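UDP-glucose 4-epimerase (Campylobacter jejuni subsp. jejuni serotype O:2, PDB 7K3P) interconverts UDP-glucose and UDP-galactose, and probably their N-acetylated counterparts, by inverting the configuration at C4 of the sugar with the help of bound NAD. Local coordinates at residues 99-104 against 198-203. The protein carries 2 engineered substitutions. Numbering follows the deposited sequence.
Sequences EVFESM and MDYTLG
Beside the NAD pocket of this Rossmann-fold epimerase, the start of helix 100-105, which follows the sheet strand 90-93, meets the loop between strand 192-193 and helix 212-220, and Glu99 at the helix N-cap position reaches across to bind the loop backbone. Its carboxylate takes two consecutive amides. Glu99 OE2 receives Asp199 N at 2.7 Å through its syn lone pair, nearly straight (162°). Glu99 OE1 receives Tyr200 N at 3.1 Å, also on the syn side but from 31° out of the carboxylate plane. The two bonds should limit rotation of this buried carboxylate. Met198 runs past Glu99 in the opposite direction, its CB 3.2 Å from Glu99 OE1, before its chain turns from the helix segment; the Met198 side chain also touches the NAD. The carboxylate of Asp199 also comes close to that of Glu99, but it forms a salt bridge with Lys51, which probably eases the like-charge approach.

The Tyr200 ring meets Glu99, Phe101 and Glu102 of the helix segment. The Glu99 carboxyl carbon lies in plane at the ring edge, with the carboxylate turned perpendicular to the ring. Over one face sits Glu102, whose CB makes a CH-pi contact 3.8 Å from the centroid of the Tyr200 ring. With CG anti to the backbone N (chi1 -174°), the extended Glu102 chain continues past CZ toward the phenol end; its carboxylate is held by Tyr110 and Lys109. Tyr110 OH also bonds Glu99 N, tying the two glutamates together. Phe101 crosses Tyr200 at about a right angle, bringing its CD1 to 3.7 Å from Tyr200 CD2.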
loop_
_atom_site.group_PDB
_atom_site.type_symbol
_atom_site.label_atom_id
_atom_site.label_comp_id
_atom_site.label_asym_id
_atom_site.label_seq_id
_atom_site.Cartn_x
_atom_site.Cartn_y
_atom_site.Cartn_z
ATOM N N GLU A 99 -12.370 -5.494 -10.459
ATOM C CA GLU A 99 -12.042 -6.199 -11.707
ATOM C C GLU A 99 -10.540 -6.206 -12.004
ATOM O O GLU A 99 -9.961 -5.167 -12.369
ATOM C CB GLU A 99 -12.793 -5.572 -12.895
ATOM C CG GLU A 99 -14.261 -5.263 -12.600
ATOM C CD GLU A 99 -15.207 -5.700 -13.701
ATOM O OE1 GLU A 99 -14.878 -6.654 -14.438
ATOM O OE2 GLU A 99 -16.289 -5.088 -13.828
ATOM N N VAL A 100 -9.930 -7.380 -11.854
ATOM C CA VAL A 100 -8.514 -7.580 -12.155
ATOM C C VAL A 100 -8.130 -6.981 -13.512
ATOM O O VAL A 100 -7.202 -6.176 -13.602
ATOM C CB VAL A 100 -8.137 -9.076 -12.095
ATOM C CG1 VAL A 100 -6.837 -9.358 -12.868
ATOM C CG2 VAL A 100 -8.011 -9.544 -10.643
ATOM N N PHE A 101 -8.863 -7.348 -14.559
ATOM C CA PHE A 101 -8.533 -6.871 -15.901
ATOM C C PHE A 101 -8.509 -5.343 -15.993
ATOM O O PHE A 101 -7.618 -4.765 -16.623
ATOM C CB PHE A 101 -9.482 -7.458 -16.952
ATOM C CG PHE A 101 -9.032 -7.212 -18.372
ATOM C CD1 PHE A 101 -9.257 -5.981 -18.989
ATOM C CD2 PHE A 101 -8.373 -8.206 -19.084
ATOM C CE1 PHE A 101 -8.835 -5.751 -20.297
ATOM C CE2 PHE A 101 -7.954 -7.984 -20.391
ATOM C CZ PHE A 101 -8.184 -6.753 -20.997
ATOM N N GLU A 102 -9.487 -4.686 -15.369
ATOM C CA GLU A 102 -9.532 -3.228 -15.400
ATOM C C GLU A 102 -8.350 -2.642 -14.634
ATOM O O GLU A 102 -7.823 -1.597 -15.013
ATOM C CB GLU A 102 -10.853 -2.696 -14.823
ATOM C CG GLU A 102 -11.021 -1.177 -14.958
ATOM C CD GLU A 102 -12.177 -0.621 -14.115
ATOM O OE1 GLU A 102 -12.618 -1.300 -13.152
ATOM O OE2 GLU A 102 -12.635 0.499 -14.420
ATOM N N SER A 103 -7.928 -3.313 -13.562
ATOM C CA SER A 103 -6.863 -2.776 -12.707
ATOM C C SER A 103 -5.515 -2.777 -13.420
ATOM O O SER A 103 -4.663 -1.917 -13.165
ATOM C CB SER A 103 -6.756 -3.550 -11.383
ATOM O OG SER A 103 -6.142 -4.823 -11.557
ATOM N N MET A 104 -5.324 -3.750 -14.309
ATOM C CA MET A 104 -4.111 -3.813 -15.120
ATOM C C MET A 104 -4.043 -2.626 -16.065
ATOM O O MET A 104 -2.971 -2.064 -16.297
ATOM C CB MET A 104 -4.049 -5.139 -15.891
ATOM C CG MET A 104 -3.899 -6.353 -14.977
ATOM S SD MET A 104 -4.170 -7.980 -15.749
ATOM C CE MET A 104 -2.771 -8.077 -16.869
ATOM N N MET A 198 -19.453 -8.620 -13.781
ATOM C CA MET A 198 -18.203 -7.959 -14.098
ATOM C C MET A 198 -18.204 -7.476 -15.543
ATOM O O MET A 198 -18.609 -8.201 -16.455
ATOM C CB MET A 198 -17.028 -8.877 -13.785
ATOM C CG MET A 198 -16.861 -9.037 -12.287
ATOM S SD MET A 198 -15.696 -10.298 -11.811
ATOM C CE MET A 198 -16.225 -10.563 -10.125
ATOM N N ASP A 199 -17.777 -6.233 -15.734
ATOM C CA ASP A 199 -17.855 -5.582 -17.032
ATOM C C ASP A 199 -16.712 -5.987 -17.958
ATOM O O ASP A 199 -16.799 -5.796 -19.167
ATOM C CB ASP A 199 -17.895 -4.057 -16.851
ATOM C CG ASP A 199 -19.082 -3.597 -15.999
ATOM O OD1 ASP A 199 -20.132 -4.278 -16.024
ATOM O OD2 ASP A 199 -18.960 -2.562 -15.296
ATOM N N TYR A 200 -15.652 -6.565 -17.395
ATOM C CA TYR A 200 -14.457 -6.875 -18.182
ATOM C C TYR A 200 -14.269 -8.351 -18.523
ATOM O O TYR A 200 -13.304 -8.721 -19.188
ATOM C CB TYR A 200 -13.208 -6.298 -17.505
ATOM C CG TYR A 200 -13.183 -4.795 -17.582
ATOM C CD1 TYR A 200 -13.899 -4.019 -16.677
ATOM C CD2 TYR A 200 -12.482 -4.152 -18.593
ATOM C CE1 TYR A 200 -13.894 -2.638 -16.768
ATOM C CE2 TYR A 200 -12.471 -2.780 -18.691
ATOM C CZ TYR A 200 -13.173 -2.026 -17.781
ATOM O OH TYR A 200 -13.157 -0.656 -17.889
ATOM N N THR A 201 -15.205 -9.190 -18.099
ATOM C CA THR A 201 -15.087 -10.626 -18.346
ATOM C C THR A 201 -15.495 -11.029 -19.768
ATOM O O THR A 201 -14.787 -11.788 -20.429
ATOM C CB THR A 201 -15.876 -11.460 -17.305
ATOM O OG1 THR A 201 -17.250 -11.052 -17.300
ATOM C CG2 THR A 201 -15.294 -11.261 -15.917
ATOM N N LEU A 202 -16.629 -10.517 -20.241
ATOM C CA LEU A 202 -17.181 -10.955 -21.524
ATOM C C LEU A 202 -16.224 -10.682 -22.690
ATOM O O LEU A 202 -16.206 -11.426 -23.674
ATOM C CB LEU A 202 -18.554 -10.314 -21.780
ATOM C CG LEU A 202 -19.440 -10.934 -22.872
ATOM C CD1 LEU A 202 -19.808 -12.375 -22.537
ATOM C CD2 LEU A 202 -20.700 -10.110 -23.081
ATOM N N GLY A 203 -15.420 -9.628 -22.563
ATOM C CA GLY A 203 -14.445 -9.286 -23.588
ATOM C C GLY A 203 -13.163 -10.112 -23.578
ATOM O O GLY A 203 -12.316 -9.945 -24.456
#